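Local coordinates for protein 3-hydroxyisobutyrate dehydrogenase (PDB 2CVZ) that catalyses the NADP-dependent oxidation of 3-hydroxyisobutyrate, a step of valine catabolism, at residues A89-P94 / A163-N168. Residues are numbered along the deposited sequence; the frame is centred on the assembly and turned at random.
Sequences ATSGEP and AVKAIN. With NDP (NADPH dihydro-nicotinamide-adenine-dinucleotide phosphate), chain G.
The hydroxyl of S91 rests against the aliphatic chain of K165, with OG of S91 3.4 Å from CE of K165 and close to its CG as well. This is a van der Waals contact. CG of K165 stands anti to the backbone N (chi1 173°) and the chain bends at chi2 (58°) before running straight, which lays its methylenes alongside S91 and carries NZ on toward the cofactor. NZ of K165 lies 3.6 Å from C5N of the NADPH nicotinamide ring and is also hydrogen-bonded to V116 O and N169 OD1, which fix the lysine's tip. S91 is small enough to fit between lysine and ribose: its OG lies 3.5 Å from C1D of NADPH, and its backbone N gives O3D a nearly straight hydrogen bond of 3.1 Å (165°). Farther along, P94, the first residue of helix 94-105, places its ring atom CG 4.2 Å from CB of A163, a small methyl suited to this ordinary apolar contact. The loop after strand 85-88 of the Rossmann-type domain thus meets the long helix 160-188 beside the nicotinamide riboside, at the interdomain cleft characteristic of the β-hydroxyacid dehydrogenases; in relatives a lysine on this helix is catalytic, and K165's position is consistent with that.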
ATOM      1  N   ALA C  89      23.970  17.337  15.087  1.00 18.87           N
ATOM      2  CA  ALA C  89      23.965  16.668  13.788  1.00 18.67           C
ATOM      3  C   ALA C  89      23.206  15.344  13.821  1.00 19.78           C
ATOM      4  O   ALA C  89      23.174  14.609  12.833  1.00 20.56           O
ATOM      5  CB  ALA C  89      25.404  16.440  13.309  1.00 17.32           C
ATOM      6  N   THR C  90      22.608  15.036  14.967  1.00 19.60           N
ATOM      7  CA  THR C  90      21.820  13.818  15.104  1.00 19.03           C
ATOM      8  C   THR C  90      20.591  13.983  14.216  1.00 19.17           C
ATOM      9  O   THR C  90      20.116  15.100  14.024  1.00 18.85           O
ATOM     10  CB  THR C  90      21.307  13.640  16.556  1.00 19.71           C
ATOM     11  OG1 THR C  90      22.413  13.565  17.462  1.00 18.72           O
ATOM     12  CG2 THR C  90      20.457  12.377  16.678  1.00 21.33           C
ATOM     13  N   SER C  91      20.092  12.888  13.649  1.00 18.24           N
ATOM     14  CA  SER C  91      18.863  12.970  12.868  1.00 18.92           C
ATOM     15  C   SER C  91      17.837  12.808  13.986  1.00 19.58           C
ATOM     16  O   SER C  91      17.456  11.689  14.341  1.00 18.95           O
ATOM     17  CB  SER C  91      18.767  11.818  11.868  1.00 18.65           C
ATOM     18  OG  SER C  91      19.702  11.988  10.816  1.00 18.12           O
ATOM     19  N   GLY C  92      17.421  13.935  14.558  1.00 20.22           N
ATOM     20  CA  GLY C  92      16.498  13.901  15.678  1.00 20.07           C
ATOM     21  C   GLY C  92      15.039  14.234  15.442  1.00 20.27           C
ATOM     22  O   GLY C  92      14.600  14.436  14.314  1.00 20.22           O
ATOM     23  N   GLU C  93      14.294  14.281  16.542  1.00 20.22           N
ATOM     24  CA  GLU C  93      12.864  14.569  16.528  1.00 21.98           C
ATOM     25  C   GLU C  93      12.611  16.060  16.713  1.00 21.86           C
ATOM     26  O   GLU C  93      13.112  16.672  17.656  1.00 21.53           O
ATOM     27  CB  GLU C  93      12.171  13.793  17.649  1.00 24.23           C
ATOM     28  CG  GLU C  93      12.269  12.286  17.519  1.00 29.19           C
ATOM     29  CD  GLU C  93      11.734  11.569  18.741  1.00 32.25           C
ATOM     30  OE1 GLU C  93      10.659  11.962  19.239  1.00 34.15           O
ATOM     31  OE2 GLU C  93      12.385  10.606  19.202  1.00 34.79           O
ATOM     32  N   PRO C  94      11.822  16.665  15.812  1.00 22.93           N
ATOM     33  CA  PRO C  94      11.511  18.094  15.887  1.00 23.81           C
ATOM     34  C   PRO C  94      11.009  18.584  17.244  1.00 24.89           C
ATOM     35  O   PRO C  94      11.598  19.488  17.837  1.00 25.73           O
ATOM     36  CB  PRO C  94      10.473  18.273  14.782  1.00 22.61           C
ATOM     37  CG  PRO C  94      10.922  17.282  13.755  1.00 23.02           C
ATOM     38  CD  PRO C  94      11.221  16.063  14.608  1.00 21.66           C
ATOM     39  N   ALA C 163      13.135  17.962  10.554  1.00 17.09           N
ATOM     40  CA  ALA C 163      11.975  17.644   9.730  1.00 16.97           C
ATOM     41  C   ALA C 163      12.372  17.418   8.277  1.00 16.44           C
ATOM     42  O   ALA C 163      11.951  16.441   7.658  1.00 16.83           O
ATOM     43  CB  ALA C 163      10.948  18.763   9.825  1.00 17.45           C
ATOM     44  N   VAL C 164      13.179  18.324   7.729  1.00 16.25           N
ATOM     45  CA  VAL C 164      13.620  18.185   6.347  1.00 15.45           C
ATOM     46  C   VAL C 164      14.474  16.932   6.186  1.00 15.14           C
ATOM     47  O   VAL C 164      14.393  16.239   5.170  1.00 15.71           O
ATOM     48  CB  VAL C 164      14.432  19.419   5.889  1.00 15.98           C
ATOM     49  CG1 VAL C 164      15.011  19.181   4.505  1.00 14.67           C
ATOM     50  CG2 VAL C 164      13.535  20.646   5.876  1.00 16.36           C
ATOM     51  N   LYS C 165      15.291  16.640   7.193  1.00 15.72           N
ATOM     52  CA  LYS C 165      16.146  15.460   7.146  1.00 17.53           C
ATOM     53  C   LYS C 165      15.295  14.197   7.096  1.00 15.82           C
ATOM     54  O   LYS C 165      15.561  13.293   6.310  1.00 16.66           O
ATOM     55  CB  LYS C 165      17.072  15.412   8.368  1.00 16.86           C
ATOM     56  CG  LYS C 165      17.887  14.117   8.503  1.00 18.07           C
ATOM     57  CD  LYS C 165      18.769  13.844   7.279  1.00 21.04           C
ATOM     58  CE  LYS C 165      19.562  12.550   7.448  1.00 22.60           C
ATOM     59  NZ  LYS C 165      20.336  12.186   6.222  1.00 23.59           N
ATOM     60  N   ALA C 166      14.268  14.144   7.939  1.00 16.29           N
ATOM     61  CA  ALA C 166      13.386  12.984   7.985  1.00 15.67           C
ATOM     62  C   ALA C 166      12.703  12.759   6.643  1.00 16.33           C
ATOM     63  O   ALA C 166      12.632  11.632   6.154  1.00 15.66           O
ATOM     64  CB  ALA C 166      12.339  13.158   9.088  1.00 15.81           C
ATOM     65  N   ILE C 167      12.198  13.829   6.042  1.00 15.22           N
ATOM     66  CA  ILE C 167      11.538  13.699   4.754  1.00 15.67           C
ATOM     67  C   ILE C 167      12.543  13.276   3.687  1.00 16.30           C
ATOM     68  O   ILE C 167      12.239  12.447   2.835  1.00 15.72           O
ATOM     69  CB  ILE C 167      10.842  15.020   4.349  1.00 15.48           C
ATOM     70  CG1 ILE C 167       9.659  15.278   5.286  1.00 16.85           C
ATOM     71  CG2 ILE C 167      10.354  14.942   2.912  1.00 16.63           C
ATOM     72  CD1 ILE C 167       8.648  14.137   5.324  1.00 17.27           C
ATOM     73  N   ASN C 168      13.747  13.839   3.735  1.00 16.70           N
ATOM     74  CA  ASN C 168      14.770  13.470   2.763  1.00 17.24           C
ATOM     75  C   ASN C 168      15.033  11.965   2.822  1.00 17.41           C
ATOM     76  O   ASN C 168      15.100  11.295   1.791  1.00 17.17           O
ATOM     77  CB  ASN C 168      16.079  14.213   3.040  1.00 16.93           C
ATOM     78  CG  ASN C 168      17.233  13.676   2.212  1.00 19.50           C
ATOM     79  OD1 ASN C 168      17.330  13.938   1.012  1.00 18.32           O
ATOM     80  ND2 ASN C 168      18.106  12.899   2.851  1.00 19.76           N
TER
HETATM   81  PA  NDP G1303      26.799   4.953  14.885  1.00 22.75           P
HETATM   82  O1A NDP G1303      27.943   4.645  14.069  1.00 21.81           O
HETATM   83  O2A NDP G1303      25.847   3.909  15.406  1.00 23.93           O
HETATM   84  O5B NDP G1303      27.380   5.832  16.139  1.00 22.87           O
HETATM   85  C5B NDP G1303      26.491   6.265  17.176  1.00 23.18           C
HETATM   86  C4B NDP G1303      27.402   7.037  18.119  1.00 24.39           C
HETATM   87  O4B NDP G1303      26.556   7.461  19.223  1.00 24.01           O
HETATM   88  C3B NDP G1303      28.568   6.307  18.702  1.00 24.49           C
HETATM   89  O3B NDP G1303      29.684   7.226  18.838  1.00 24.41           O
HETATM   90  C2B NDP G1303      28.115   5.870  20.041  1.00 24.72           C
HETATM   91  O2B NDP G1303      29.100   5.535  21.021  1.00 25.08           O
HETATM   92  C1B NDP G1303      27.188   6.989  20.402  1.00 24.08           C
HETATM   93  N9A NDP G1303      26.172   6.585  21.413  1.00 24.46           N
HETATM   94  C8A NDP G1303      25.146   5.618  21.296  1.00 25.81           C
HETATM   95  N7A NDP G1303      24.439   5.545  22.407  1.00 25.49           N
HETATM   96  C5A NDP G1303      24.983   6.454  23.272  1.00 26.48           C
HETATM   97  C6A NDP G1303      24.689   6.853  24.596  1.00 27.60           C
HETATM   98  N6A NDP G1303      23.679   6.289  25.259  1.00 28.13           N
HETATM   99  N1A NDP G1303      25.444   7.814  25.185  1.00 28.35           N
HETATM  100  C2A NDP G1303      26.468   8.382  24.508  1.00 28.39           C
HETATM  101  N3A NDP G1303      26.828   8.078  23.257  1.00 26.33           N
HETATM  102  C4A NDP G1303      26.037   7.096  22.685  1.00 25.66           C
HETATM  103  O3  NDP G1303      25.910   6.052  14.194  1.00 22.62           O
HETATM  104  PN  NDP G1303      25.951   6.906  12.845  1.00 20.78           P
HETATM  105  O1N NDP G1303      25.901   5.950  11.735  1.00 21.88           O
HETATM  106  O2N NDP G1303      27.140   7.803  13.032  1.00 20.81           O
HETATM  107  O5D NDP G1303      24.640   7.799  13.028  1.00 20.45           O
HETATM  108  C5D NDP G1303      24.528   8.818  14.075  1.00 20.64           C
HETATM  109  C4D NDP G1303      23.396   9.797  13.638  1.00 21.04           C
HETATM  110  O4D NDP G1303      23.698  10.241  12.318  1.00 19.95           O
HETATM  111  C3D NDP G1303      22.038   9.095  13.527  1.00 19.99           C
HETATM  112  O3D NDP G1303      21.016   9.980  14.007  1.00 18.80           O
HETATM  113  C2D NDP G1303      21.913   8.748  12.067  1.00 20.76           C
HETATM  114  O2D NDP G1303      20.553   8.515  11.747  1.00 20.96           O
HETATM  115  C1D NDP G1303      22.558  10.069  11.472  1.00 20.21           C
HETATM  116  N1N NDP G1303      23.061   9.945  10.069  1.00 20.05           N
HETATM  117  C2N NDP G1303      23.755   8.758   9.703  1.00 20.60           C
HETATM  118  C3N NDP G1303      24.237   8.690   8.333  1.00 20.96           C
HETATM  119  C7N NDP G1303      24.973   7.508   7.871  1.00 21.74           C
HETATM  120  O7N NDP G1303      25.134   7.233   6.664  1.00 20.74           O
HETATM  121  N7N NDP G1303      25.527   6.665   8.762  1.00 18.82           N
HETATM  122  C4N NDP G1303      23.995   9.773   7.476  1.00 20.99           C
HETATM  123  C5N NDP G1303      23.325  10.900   7.855  1.00 21.52           C
HETATM  124  C6N NDP G1303      22.858  10.989   9.150  1.00 21.04           C
HETATM  125  P2B NDP G1303      29.860   4.180  21.064  1.00 25.79           P
HETATM  126  O1X NDP G1303      30.231   4.063  22.489  1.00 24.99           O
HETATM  127  O2X NDP G1303      31.031   4.264  20.149  1.00 26.53           O
HETATM  128  O3X NDP G1303      28.924   3.051  20.639  1.00 24.28           O